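PDB 2XSG: CCMAN5 from Cellulosimicrobium cellulans, which acts as a family 92 alpha-mannosidase and enables mannose-6-phosphate modification of human lysosomal enzymes produced in yeast. Local coordinates for residues A[21-26]-A[655-660]; A[538-543]-A[581-586]; A[585-590]-A[623-628]. All blocks are in the same frame, centred on the assembly; numbering follows the deposited sequence.

Interaction 1 of 3, residues A[21-26]-A[655-660]; sequences GDFGND and MLPTMD
Two irregular loops, far apart in sequence, are joined here through backbone carbonyls and one side-chain bond. Asp-22 O takes the N-H of Thr-658 at 2.9 Å, the nitrogen lying nearly along the C=O axis (169°). One residue on, Phe-23 O accepts from Met-655 N at 3.1 Å, with the donor well above the carbonyl plane. The third bond is the shortest: Asn-25 ND2 to Asp-660 OD1, 2.7 Å. The oxygen lies in the amide plane of Asn-25, yet the carboxylate is met from above its own plane, because the two flat groups are turned 59° apart. The other end of that amide, OD1, is taken by Asn-49 N.

A water sits between the loops, accepting from Gly-24 N at 3.0 Å and hydrogen-bonding to OD1 of both Asp-22 and Asp-660; more acceptors surround it than it has protons. Asp-22 OD1 and Asp-660 OD1 are 3.9 Å apart, a like-charge pair that the shared water and the Asn-25 amide, whose ND2 also gives Asp-22 OD1 a weak bond, probably soften. Met-659 O is buried with no hydrogen-bond partner in the model; the CA-H of Gly-24 points at it, CA at 3.4 Å. Thr-658 OG1 does double duty, giving a very short bond to Pro-657 O and receiving Ala-625 N. Beside the polar work, Phe-23 CE1 lies against Pro-657 CB (3.7 Å), while Met-655 O meets the ring edge in plane.

Leu-656 to Met-659 form a type II beta turn, overlapped at its end by an inverse gamma turn centred on Met-659. They bring Asp-660 to about 5 Å, side chain to ion, from the bound calcium, consistent with the family 92 active site being lined from both the N-terminal and catalytic domains.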
ATOM      1  N   GLY A  21      -2.834   3.960 -16.618  1.00  4.76           N
ATOM      2  CA  GLY A  21      -1.810   3.068 -17.174  1.00  5.40           C
ATOM      3  C   GLY A  21      -0.937   2.437 -16.119  1.00  5.33           C
ATOM      4  O   GLY A  21      -1.446   1.922 -15.150  1.00  5.96           O
ATOM      5  N   ASP A  22       0.377   2.510 -16.310  1.00  5.29           N
ATOM      6  CA  ASP A  22       1.351   1.941 -15.380  1.00  5.27           C
ATOM      7  C   ASP A  22       2.002   3.044 -14.528  1.00  4.65           C
ATOM      8  O   ASP A  22       3.216   3.042 -14.331  1.00  4.46           O
ATOM      9  CB  ASP A  22       2.423   1.136 -16.149  1.00  5.69           C
ATOM     10  CG  ASP A  22       3.209   0.174 -15.244  1.00  8.87           C
ATOM     11  OD1 ASP A  22       2.760  -0.121 -14.108  1.00 12.06           O
ATOM     12  OD2 ASP A  22       4.278  -0.302 -15.667  1.00 12.89           O
ATOM     13  N   PHE A  23       1.186   3.973 -14.020  1.00  4.25           N
ATOM     14  CA  PHE A  23       1.690   5.133 -13.259  1.00  4.39           C
ATOM     15  C   PHE A  23       1.198   5.120 -11.798  1.00  3.90           C
ATOM     16  O   PHE A  23       0.772   6.144 -11.252  1.00  3.24           O
ATOM     17  CB  PHE A  23       1.355   6.469 -13.958  1.00  4.52           C
ATOM     18  CG  PHE A  23       1.959   6.613 -15.342  1.00  5.21           C
ATOM     19  CD1 PHE A  23       3.192   7.247 -15.519  1.00  4.67           C
ATOM     20  CD2 PHE A  23       1.287   6.127 -16.467  1.00  5.14           C
ATOM     21  CE1 PHE A  23       3.763   7.394 -16.806  1.00  5.43           C
ATOM     22  CE2 PHE A  23       1.835   6.254 -17.753  1.00  5.72           C
ATOM     23  CZ  PHE A  23       3.083   6.896 -17.925  1.00  5.80           C
ATOM     24  N   GLY A  24       1.252   3.947 -11.168  1.00  3.38           N
ATOM     25  CA  GLY A  24       0.868   3.843  -9.767  1.00  3.08           C
ATOM     26  C   GLY A  24       0.025   2.628  -9.419  1.00  2.79           C
ATOM     27  O   GLY A  24       0.145   2.099  -8.322  1.00  2.55           O
ATOM     28  N   ASN A  25      -0.820   2.195 -10.356  1.00  2.32           N
ATOM     29  CA  ASN A  25      -1.742   1.071 -10.158  1.00  2.47           C
ATOM     30  C   ASN A  25      -2.703   1.245  -8.988  1.00  2.41           C
ATOM     31  O   ASN A  25      -3.006   0.297  -8.285  1.00  2.24           O
ATOM     32  CB  ASN A  25      -1.012  -0.278 -10.143  1.00  2.34           C
ATOM     33  CG  ASN A  25      -0.629  -0.732 -11.552  1.00  4.37           C
ATOM     34  OD1 ASN A  25      -1.500  -0.931 -12.405  1.00  3.15           O
ATOM     35  ND2 ASN A  25       0.673  -0.900 -11.801  1.00  2.62           N
ATOM     36  N   ASP A  26      -3.162   2.480  -8.787  1.00  3.08           N
ATOM     37  CA  ASP A  26      -4.199   2.775  -7.806  1.00  3.20           C
ATOM     38  C   ASP A  26      -5.580   2.850  -8.452  1.00  3.49           C
ATOM     39  O   ASP A  26      -5.713   2.875  -9.686  1.00  3.32           O
ATOM     40  CB  ASP A  26      -3.875   4.076  -7.071  1.00  3.76           C
ATOM     41  CG  ASP A  26      -2.844   3.880  -5.984  1.00  3.73           C
ATOM     42  OD1 ASP A  26      -2.873   2.818  -5.281  1.00  5.69           O
ATOM     43  OD2 ASP A  26      -2.000   4.777  -5.834  1.00  2.99           O
ATOM     44  N   MET A 655       2.480   8.530 -10.290  1.00  5.05           N
ATOM     45  CA  MET A 655       3.857   8.212  -9.960  1.00  4.93           C
ATOM     46  C   MET A 655       4.637   8.068 -11.252  1.00  4.40           C
ATOM     47  O   MET A 655       4.063   8.089 -12.344  1.00  3.74           O
ATOM     48  CB  MET A 655       3.939   6.867  -9.211  1.00  5.25           C
ATOM     49  CG  MET A 655       2.843   6.597  -8.206  1.00  7.97           C
ATOM     50  SD  MET A 655       3.127   7.548  -6.741  1.00 13.73           S
ATOM     51  CE  MET A 655       1.926   6.809  -5.640  1.00 12.68           C
ATOM     52  N   LEU A 656       5.941   7.840 -11.114  1.00  3.43           N
ATOM     53  CA  LEU A 656       6.773   7.441 -12.245  1.00  3.04           C
ATOM     54  C   LEU A 656       6.170   6.214 -12.936  1.00  2.93           C
ATOM     55  O   LEU A 656       5.494   5.414 -12.281  1.00  3.07           O
ATOM     56  CB  LEU A 656       8.175   7.103 -11.761  1.00  2.47           C
ATOM     57  CG  LEU A 656       8.995   8.276 -11.194  1.00  2.81           C
ATOM     58  CD1 LEU A 656      10.260   7.746 -10.566  1.00  3.69           C
ATOM     59  CD2 LEU A 656       9.309   9.300 -12.276  1.00  3.85           C
ATOM     60  N   PRO A 657       6.427   6.051 -14.246  1.00  2.68           N
ATOM     61  CA  PRO A 657       6.017   4.793 -14.866  1.00  3.10           C
ATOM     62  C   PRO A 657       6.724   3.617 -14.147  1.00  3.13           C
ATOM     63  O   PRO A 657       7.891   3.751 -13.783  1.00  2.49           O
ATOM     64  CB  PRO A 657       6.518   4.933 -16.308  1.00  2.87           C
ATOM     65  CG  PRO A 657       7.624   6.000 -16.227  1.00  2.94           C
ATOM     66  CD  PRO A 657       7.158   6.934 -15.185  1.00  2.20           C
ATOM     67  N   THR A 658       6.005   2.500 -13.980  1.00  3.04           N
ATOM     68  CA  THR A 658       6.411   1.296 -13.213  1.00  3.53           C
ATOM     69  C   THR A 658       6.390   1.446 -11.678  1.00  3.59           C
ATOM     70  O   THR A 658       6.561   0.458 -10.944  1.00  3.76           O
ATOM     71  CB  THR A 658       7.824   0.764 -13.556  1.00  3.32           C
ATOM     72  OG1 THR A 658       8.799   1.631 -12.961  1.00  4.58           O
ATOM     73  CG2 THR A 658       8.063   0.608 -15.059  1.00  3.04           C
ATOM     74  N   MET A 659       6.234   2.664 -11.190  1.00  3.32           N
ATOM     75  CA  MET A 659       6.323   2.918  -9.758  1.00  3.65           C
ATOM     76  C   MET A 659       4.999   2.600  -9.060  1.00  3.55           C
ATOM     77  O   MET A 659       4.157   3.465  -8.897  1.00  3.88           O
ATOM     78  CB  MET A 659       6.745   4.369  -9.519  1.00  4.06           C
ATOM     79  CG  MET A 659       6.796   4.807  -8.049  1.00  4.41           C
ATOM     80  SD  MET A 659       7.384   6.506  -7.991  1.00  4.89           S
ATOM     81  CE  MET A 659       7.160   6.874  -6.256  1.00  2.00           C
ATOM     82  N   ASP A 660       4.803   1.335  -8.692  1.00  3.67           N
ATOM     83  CA  ASP A 660       3.560   0.913  -8.050  1.00  3.95           C
ATOM     84  C   ASP A 660       3.530   1.492  -6.650  1.00  3.66           C
ATOM     85  O   ASP A 660       4.572   1.612  -6.021  1.00  3.81           O
ATOM     86  CB  ASP A 660       3.493  -0.613  -7.987  1.00  3.86           C
ATOM     87  CG  ASP A 660       3.383  -1.246  -9.358  1.00  6.34           C
ATOM     88  OD1 ASP A 660       2.838  -0.581 -10.269  1.00  7.36           O
ATOM     89  OD2 ASP A 660       3.859  -2.393  -9.537  1.00  9.02           O
TER
HETATM   90  O   HOH W   1       2.863   1.509 -11.799  1.00  4.28           O

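Interaction 2 of 3, residues A[538-543]-A[581-586]; sequences TLWQYH and AMLHSN
This is a buried contact of mixed character, one CH-pi touch and one hydrogen bond, between the short helix 539-542 and the loop that follows helix 560-570 in the catalytic domain. Leu-583 CD1 stands over one face of the Trp-540 indole, 3.5 Å from the centroid of the five-membered ring and only 8° off its normal, so a single methyl is seated centrally on the pyrrole part. Met-570 of helix 560-570 touches both of these side chains.

The polar half belongs to Gln-541. Its chain runs extended beyond CG, and the amide at the tip splits its work. NE2 donates to Leu-583 O at 3.0 Å, with that oxygen close to the amide plane, and also rests against Ser-585 CB at 3.4 Å. OE1 turns back to its own segment and accepts Thr-538 N at 3.1 Å. Leu-583 O has a second donor, a water at 2.8 Å that is also hydrogen-bonded to Thr-538 OG1, so this buried carbonyl is gripped by both a side chain and a solvent molecule. An alanine at Gln-541 would remove the amide, and would probably leave Leu-583 O with the water alone, take from Thr-538 N the acceptor that completes the cap, and loosen the start of the helix from the loop.

Thr-538 occupies the N-cap position. Its OG1 receives Gln-541 N at 3.1 Å while the Gln-541 side chain answers on Thr-538 N, the reciprocal pair that defines a capping box; NE2 of the same side chain ties the helix start to the neighbouring loop.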
ATOM      1  N   THR A 538      19.853  -2.469  -7.409  1.00  3.37           N
ATOM      2  CA  THR A 538      21.283  -2.511  -7.675  1.00  3.50           C
ATOM      3  C   THR A 538      22.023  -2.671  -6.353  1.00  3.46           C
ATOM      4  O   THR A 538      21.445  -2.438  -5.277  1.00  3.47           O
ATOM      5  CB  THR A 538      21.780  -1.188  -8.304  1.00  3.02           C
ATOM      6  OG1 THR A 538      21.778  -0.167  -7.307  1.00  3.39           O
ATOM      7  CG2 THR A 538      20.917  -0.756  -9.484  1.00  2.10           C
ATOM      8  N   LEU A 539      23.300  -3.028  -6.432  1.00  3.06           N
ATOM      9  CA  LEU A 539      24.140  -3.117  -5.236  1.00  3.71           C
ATOM     10  C   LEU A 539      24.239  -1.784  -4.464  1.00  3.84           C
ATOM     11  O   LEU A 539      24.130  -1.779  -3.247  1.00  4.91           O
ATOM     12  CB  LEU A 539      25.518  -3.706  -5.562  1.00  2.97           C
ATOM     13  CG  LEU A 539      25.457  -5.195  -5.935  1.00  3.73           C
ATOM     14  CD1 LEU A 539      26.640  -5.602  -6.769  1.00  3.62           C
ATOM     15  CD2 LEU A 539      25.317  -6.094  -4.713  1.00  2.00           C
ATOM     16  N   TRP A 540      24.411  -0.662  -5.167  1.00  4.44           N
ATOM     17  CA  TRP A 540      24.398   0.660  -4.511  1.00  3.80           C
ATOM     18  C   TRP A 540      23.115   0.898  -3.709  1.00  4.04           C
ATOM     19  O   TRP A 540      23.155   1.516  -2.641  1.00  4.06           O
ATOM     20  CB  TRP A 540      24.548   1.779  -5.515  1.00  3.79           C
ATOM     21  CG  TRP A 540      25.957   2.129  -5.877  1.00  4.37           C
ATOM     22  CD1 TRP A 540      26.638   1.727  -6.975  1.00  2.66           C
ATOM     23  CD2 TRP A 540      26.847   2.982  -5.139  1.00  3.28           C
ATOM     24  NE1 TRP A 540      27.905   2.263  -6.971  1.00  3.95           N
ATOM     25  CE2 TRP A 540      28.054   3.040  -5.855  1.00  2.85           C
ATOM     26  CE3 TRP A 540      26.740   3.684  -3.932  1.00  5.66           C
ATOM     27  CZ2 TRP A 540      29.150   3.786  -5.420  1.00  3.09           C
ATOM     28  CZ3 TRP A 540      27.832   4.436  -3.501  1.00  5.90           C
ATOM     29  CH2 TRP A 540      29.025   4.470  -4.248  1.00  3.62           C
ATOM     30  N   GLN A 541      21.988   0.416  -4.230  1.00  3.44           N
ATOM     31  CA  GLN A 541      20.682   0.623  -3.590  1.00  3.42           C
ATOM     32  C   GLN A 541      20.506  -0.337  -2.396  1.00  3.70           C
ATOM     33  O   GLN A 541      20.102   0.072  -1.296  1.00  4.00           O
ATOM     34  CB  GLN A 541      19.560   0.473  -4.630  1.00  2.33           C
ATOM     35  CG  GLN A 541      19.566   1.607  -5.685  1.00  2.18           C
ATOM     36  CD  GLN A 541      18.838   1.258  -6.981  1.00  2.67           C
ATOM     37  OE1 GLN A 541      18.247   0.179  -7.109  1.00  2.46           O
ATOM     38  NE2 GLN A 541      18.868   2.184  -7.957  1.00  2.00           N
ATOM     39  N   TYR A 542      20.831  -1.607  -2.615  1.00  3.51           N
ATOM     40  CA  TYR A 542      20.843  -2.600  -1.544  1.00  4.03           C
ATOM     41  C   TYR A 542      21.959  -2.406  -0.519  1.00  4.35           C
ATOM     42  O   TYR A 542      21.850  -2.908   0.605  1.00  5.45           O
ATOM     43  CB  TYR A 542      20.929  -4.007  -2.125  1.00  3.83           C
ATOM     44  CG  TYR A 542      19.612  -4.624  -2.479  1.00  3.46           C
ATOM     45  CD1 TYR A 542      19.009  -4.398  -3.721  1.00  5.63           C
ATOM     46  CD2 TYR A 542      18.975  -5.465  -1.585  1.00  5.77           C
ATOM     47  CE1 TYR A 542      17.785  -4.997  -4.046  1.00  5.25           C
ATOM     48  CE2 TYR A 542      17.759  -6.061  -1.895  1.00  6.18           C
ATOM     49  CZ  TYR A 542      17.179  -5.831  -3.123  1.00  6.10           C
ATOM     50  OH  TYR A 542      15.979  -6.450  -3.375  1.00  6.68           O
ATOM     51  N   HIS A 543      23.028  -1.695  -0.879  1.00  4.44           N
ATOM     52  CA  HIS A 543      24.116  -1.416   0.072  1.00  4.44           C
ATOM     53  C   HIS A 543      23.638  -0.936   1.463  1.00  4.76           C
ATOM     54  O   HIS A 543      24.178  -1.364   2.506  1.00  4.56           O
ATOM     55  CB  HIS A 543      25.143  -0.426  -0.497  1.00  4.29           C
ATOM     56  CG  HIS A 543      26.277  -0.148   0.446  1.00  4.35           C
ATOM     57  ND1 HIS A 543      26.421   1.053   1.103  1.00  4.97           N
ATOM     58  CD2 HIS A 543      27.277  -0.943   0.897  1.00  4.30           C
ATOM     59  CE1 HIS A 543      27.478   1.001   1.897  1.00  2.87           C
ATOM     60  NE2 HIS A 543      28.011  -0.204   1.795  1.00  6.33           N
ATOM     61  N   ALA A 581      24.363   9.819 -13.344  1.00  8.79           N
ATOM     62  CA  ALA A 581      25.073   9.776 -12.057  1.00  8.19           C
ATOM     63  C   ALA A 581      24.140   9.585 -10.847  1.00  7.46           C
ATOM     64  O   ALA A 581      24.594   9.581  -9.702  1.00  7.00           O
ATOM     65  CB  ALA A 581      25.944  11.037 -11.879  1.00  7.55           C
ATOM     66  N   MET A 582      22.844   9.441 -11.113  1.00  6.43           N
ATOM     67  CA  MET A 582      21.857   9.214 -10.072  1.00  5.86           C
ATOM     68  C   MET A 582      21.765   7.716  -9.750  1.00  5.45           C
ATOM     69  O   MET A 582      21.177   6.947 -10.517  1.00  4.82           O
ATOM     70  CB  MET A 582      20.487   9.763 -10.517  1.00  6.23           C
ATOM     71  CG  MET A 582      19.333   9.539  -9.517  1.00  4.80           C
ATOM     72  SD  MET A 582      19.613  10.194  -7.859  1.00  6.74           S
ATOM     73  CE  MET A 582      19.929  11.945  -8.135  1.00  4.87           C
ATOM     74  N   LEU A 583      22.332   7.308  -8.617  1.00  4.43           N
ATOM     75  CA  LEU A 583      22.414   5.869  -8.272  1.00  4.23           C
ATOM     76  C   LEU A 583      21.243   5.437  -7.400  1.00  4.09           C
ATOM     77  O   LEU A 583      20.923   4.240  -7.310  1.00  4.08           O
ATOM     78  CB  LEU A 583      23.745   5.548  -7.572  1.00  4.18           C
ATOM     79  CG  LEU A 583      25.001   5.962  -8.345  1.00  4.65           C
ATOM     80  CD1 LEU A 583      26.240   5.438  -7.656  1.00  4.23           C
ATOM     81  CD2 LEU A 583      24.940   5.494  -9.809  1.00  4.12           C
ATOM     82  N   HIS A 584      20.603   6.423  -6.774  1.00  3.38           N
ATOM     83  CA  HIS A 584      19.379   6.202  -6.016  1.00  3.37           C
ATOM     84  C   HIS A 584      18.205   5.962  -6.967  1.00  3.27           C
ATOM     85  O   HIS A 584      18.148   6.562  -8.048  1.00  2.98           O
ATOM     86  CB  HIS A 584      19.091   7.431  -5.156  1.00  3.31           C
ATOM     87  CG  HIS A 584      17.776   7.380  -4.449  1.00  3.16           C
ATOM     88  ND1 HIS A 584      16.765   8.291  -4.682  1.00  4.79           N
ATOM     89  CD2 HIS A 584      17.314   6.542  -3.496  1.00  2.29           C
ATOM     90  CE1 HIS A 584      15.728   8.000  -3.916  1.00  2.00           C
ATOM     91  NE2 HIS A 584      16.037   6.944  -3.186  1.00  5.10           N
ATOM     92  N   SER A 585      17.269   5.100  -6.566  1.00  3.39           N
ATOM     93  CA  SER A 585      16.014   4.960  -7.303  1.00  3.12           C
ATOM     94  C   SER A 585      14.852   5.527  -6.507  1.00  3.59           C
ATOM     95  O   SER A 585      14.700   5.220  -5.314  1.00  3.31           O
ATOM     96  CB  SER A 585      15.730   3.510  -7.680  1.00  3.27           C
ATOM     97  OG  SER A 585      14.519   3.421  -8.431  1.00  2.79           O
ATOM     98  N   ASN A 586      14.028   6.339  -7.171  1.00  3.31           N
ATOM     99  CA  ASN A 586      12.764   6.824  -6.587  1.00  3.90           C
ATOM    100  C   ASN A 586      11.554   5.920  -6.876  1.00  4.51           C
ATOM    101  O   ASN A 586      10.491   6.089  -6.282  1.00  5.18           O
ATOM    102  CB  ASN A 586      12.448   8.243  -7.080  1.00  3.43           C
ATOM    103  CG  ASN A 586      13.577   9.217  -6.811  1.00  4.11           C
ATOM    104  OD1 ASN A 586      14.164   9.798  -7.743  1.00  5.34           O
ATOM    105  ND2 ASN A 586      13.913   9.375  -5.557  1.00  2.00           N
TER
HETATM  106  O   HOH W   2      22.533   2.224  -8.347  1.00  3.70           O

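Interaction 3 of 3, residues A[585-590]-A[623-628]; sequences SNANEI and YIATGS. With CA (calcium ion), chain C.
Asn-588 leads from the contact into the metal site. Its CB lies 4.3 Å from Ala-625 CB, a loose apolar touch. CG is set anti to the backbone N (chi1 -151°), which swings the amide toward the calcium ion. At the tip the two atoms part: OD1 binds the calcium at 2.4 Å, and ND2 donates to Gln-536 O, a bond that should fix the rotation of the amide and keep its oxygen on the metal. Glu-589 adds OE1 to the calcium at 2.6 Å, its chain bent at chi2, and Asp-662 supplies a further oxygen. A water completes the ligands seen, and it also donates to Ala-587 O at 2.8 Å, so the carbonyl of Ala-587, just before Asn-588, lies in the second shell of the metal.

No direct hydrogen bond crosses between 585-590 and 623-628; methyl groups and waters do the joining. Ala-625 CB packs on Ala-587 O (3.6 Å), while Ala-587 CB faces Tyr-623 O. Ser-585 OG approaches Tyr-623 CB and accepts Ala-587 N at 3.3 Å, an ST turn. A water links that same hydroxyl to Ile-624 O, to which it donates at 2.8 Å; another accepts from Asn-586 N and donates to Tyr-623 O.

Tyr-623 stands at the end of strand 618-623, its side chain against Gln-541 of helix 539-542 and its OH bonded to Ala-527 O. Ile-624 lies on Phe-639 of strand 638-646, and Glu-589 rests on Thr-665 and Met-666 of helix 665-675.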
ATOM      1  N   SER A 585      17.269   5.100  -6.566  1.00  3.39           N
ATOM      2  CA  SER A 585      16.014   4.960  -7.303  1.00  3.12           C
ATOM      3  C   SER A 585      14.852   5.527  -6.507  1.00  3.59           C
ATOM      4  O   SER A 585      14.700   5.220  -5.314  1.00  3.31           O
ATOM      5  CB  SER A 585      15.730   3.510  -7.680  1.00  3.27           C
ATOM      6  OG  SER A 585      14.519   3.421  -8.431  1.00  2.79           O
ATOM      7  N   ASN A 586      14.028   6.339  -7.171  1.00  3.31           N
ATOM      8  CA  ASN A 586      12.764   6.824  -6.587  1.00  3.90           C
ATOM      9  C   ASN A 586      11.554   5.920  -6.876  1.00  4.51           C
ATOM     10  O   ASN A 586      10.491   6.089  -6.282  1.00  5.18           O
ATOM     11  CB  ASN A 586      12.448   8.243  -7.080  1.00  3.43           C
ATOM     12  CG  ASN A 586      13.577   9.217  -6.811  1.00  4.11           C
ATOM     13  OD1 ASN A 586      14.164   9.798  -7.743  1.00  5.34           O
ATOM     14  ND2 ASN A 586      13.913   9.375  -5.557  1.00  2.00           N
ATOM     15  N   ALA A 587      11.727   4.954  -7.772  1.00  5.05           N
ATOM     16  CA  ALA A 587      10.598   4.225  -8.348  1.00  5.72           C
ATOM     17  C   ALA A 587      10.252   2.962  -7.570  1.00  5.99           C
ATOM     18  O   ALA A 587       9.184   2.376  -7.779  1.00  5.95           O
ATOM     19  CB  ALA A 587      10.880   3.890  -9.825  1.00  5.23           C
ATOM     20  N   ASN A 588      11.154   2.553  -6.682  1.00  6.68           N
ATOM     21  CA  ASN A 588      10.986   1.356  -5.856  1.00  7.03           C
ATOM     22  C   ASN A 588      11.354   1.613  -4.393  1.00  7.46           C
ATOM     23  O   ASN A 588      11.986   2.636  -4.062  1.00  7.75           O
ATOM     24  CB  ASN A 588      11.854   0.224  -6.398  1.00  7.13           C
ATOM     25  CG  ASN A 588      11.286  -1.133  -6.108  1.00  8.47           C
ATOM     26  OD1 ASN A 588      10.078  -1.290  -5.948  1.00  9.81           O
ATOM     27  ND2 ASN A 588      12.155  -2.133  -6.031  1.00 10.53           N
ATOM     28  N   GLU A 589      10.974   0.678  -3.523  1.00  6.90           N
ATOM     29  CA  GLU A 589      11.128   0.831  -2.073  1.00  7.17           C
ATOM     30  C   GLU A 589      12.480   0.376  -1.509  1.00  7.15           C
ATOM     31  O   GLU A 589      12.744   0.578  -0.320  1.00  6.83           O
ATOM     32  CB  GLU A 589      10.026   0.060  -1.322  1.00  7.27           C
ATOM     33  CG  GLU A 589       8.608   0.590  -1.517  1.00  6.92           C
ATOM     34  CD  GLU A 589       7.916  -0.032  -2.705  1.00  6.15           C
ATOM     35  OE1 GLU A 589       8.566  -0.772  -3.449  1.00  5.02           O
ATOM     36  OE2 GLU A 589       6.713   0.216  -2.896  1.00  6.06           O
ATOM     37  N   ILE A 590      13.316  -0.233  -2.347  1.00  6.81           N
ATOM     38  CA  ILE A 590      14.577  -0.808  -1.897  1.00  7.24           C
ATOM     39  C   ILE A 590      15.416   0.223  -1.132  1.00  6.95           C
ATOM     40  O   ILE A 590      15.857  -0.029  -0.007  1.00  5.79           O
ATOM     41  CB  ILE A 590      15.404  -1.393  -3.075  1.00  7.37           C
ATOM     42  CG1 ILE A 590      14.685  -2.590  -3.740  1.00  8.55           C
ATOM     43  CG2 ILE A 590      16.828  -1.761  -2.610  1.00  9.47           C
ATOM     44  CD1 ILE A 590      14.038  -3.587  -2.786  1.00  8.45           C
ATOM     45  N   TYR A 623      16.472   5.167 -12.740  1.00  4.93           N
ATOM     46  CA  TYR A 623      15.911   3.826 -12.615  1.00  5.03           C
ATOM     47  C   TYR A 623      14.379   3.745 -12.598  1.00  5.19           C
ATOM     48  O   TYR A 623      13.704   4.580 -12.005  1.00  4.85           O
ATOM     49  CB  TYR A 623      16.473   3.144 -11.368  1.00  5.00           C
ATOM     50  CG  TYR A 623      17.989   2.964 -11.374  1.00  4.92           C
ATOM     51  CD1 TYR A 623      18.820   3.888 -10.743  1.00  3.65           C
ATOM     52  CD2 TYR A 623      18.577   1.855 -11.967  1.00  4.12           C
ATOM     53  CE1 TYR A 623      20.203   3.719 -10.719  1.00  4.52           C
ATOM     54  CE2 TYR A 623      19.963   1.687 -11.966  1.00  5.41           C
ATOM     55  CZ  TYR A 623      20.764   2.621 -11.335  1.00  6.21           C
ATOM     56  OH  TYR A 623      22.134   2.461 -11.312  1.00  6.72           O
ATOM     57  N   ILE A 624      13.859   2.715 -13.268  1.00  6.02           N
ATOM     58  CA  ILE A 624      12.450   2.291 -13.139  1.00  5.64           C
ATOM     59  C   ILE A 624      12.413   1.107 -12.177  1.00  5.80           C
ATOM     60  O   ILE A 624      13.448   0.739 -11.632  1.00  6.37           O
ATOM     61  CB  ILE A 624      11.790   1.952 -14.528  1.00  6.23           C
ATOM     62  CG1 ILE A 624      12.699   1.052 -15.380  1.00  4.10           C
ATOM     63  CG2 ILE A 624      11.444   3.252 -15.285  1.00  5.18           C
ATOM     64  CD1 ILE A 624      12.047   0.519 -16.660  1.00  5.53           C
ATOM     65  N   ALA A 625      11.237   0.535 -11.937  1.00  5.86           N
ATOM     66  CA  ALA A 625      11.075  -0.476 -10.896  1.00  6.35           C
ATOM     67  C   ALA A 625      11.173  -1.899 -11.423  1.00  6.29           C
ATOM     68  O   ALA A 625      11.099  -2.847 -10.653  1.00  7.37           O
ATOM     69  CB  ALA A 625       9.772  -0.267 -10.135  1.00  5.41           C
ATOM     70  N   THR A 626      11.337  -2.037 -12.738  1.00  6.47           N
ATOM     71  CA  THR A 626      11.394  -3.341 -13.391  1.00  6.19           C
ATOM     72  C   THR A 626      12.276  -3.220 -14.642  1.00  6.14           C
ATOM     73  O   THR A 626      12.718  -2.122 -14.983  1.00  5.72           O
ATOM     74  CB  THR A 626       9.976  -3.893 -13.715  1.00  6.57           C
ATOM     75  OG1 THR A 626      10.079  -5.266 -14.077  1.00  5.78           O
ATOM     76  CG2 THR A 626       9.303  -3.092 -14.872  1.00  6.89           C
ATOM     77  N   GLY A 627      12.572  -4.343 -15.291  1.00  6.01           N
ATOM     78  CA  GLY A 627      13.489  -4.370 -16.435  1.00  5.93           C
ATOM     79  C   GLY A 627      13.192  -3.327 -17.508  1.00  6.46           C
ATOM     80  O   GLY A 627      14.074  -2.576 -17.929  1.00  6.37           O
ATOM     81  N   SER A 628      11.947  -3.287 -17.960  1.00  6.14           N
ATOM     82  CA  SER A 628      11.570  -2.348 -18.993  1.00  7.00           C
ATOM     83  C   SER A 628      10.074  -2.023 -18.937  1.00  7.73           C
ATOM     84  O   SER A 628       9.282  -2.754 -18.322  1.00  7.31           O
ATOM     85  CB  SER A 628      11.943  -2.916 -20.363  1.00  6.66           C
ATOM     86  OG  SER A 628      11.091  -3.998 -20.715  1.00  5.63           O
TER
HETATM   87 CA    CA C1772       7.733  -1.599  -5.811  1.00 30.05          CA
HETATM   88  O   HOH W   3      13.883   0.848  -8.901  1.00  8.04           O
HETATM   89  O   HOH W   4      14.016   6.577  -9.964  1.00  5.72           O
HETATM   90  O   HOH W   5       7.265   0.669  -6.610  1.00  7.52           O

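From the N terminus, 21-26 comes first and waits until 655-660 for its partner, so interaction 1 closes a loop of 628 residues that joins the N-terminal domain to the catalytic domain. Interactions 2 and 3 are both nested inside it. Interaction 2 closes a 37-residue loop from helix 539-542 to 581-586; interaction 3 starts where that ends, sharing Ser-585 and Asn-586, and closes 32 residues more, out to 623-628 beyond strand 618-623. All three touch one another: Met-659 of interaction 1 packs on Asn-586, shared by 2 and 3, and Tyr-542 OH on Ile-590 CD1. Interaction 3 holds two calcium ligands, while 655-660 brings Asp-660 close to the same ion.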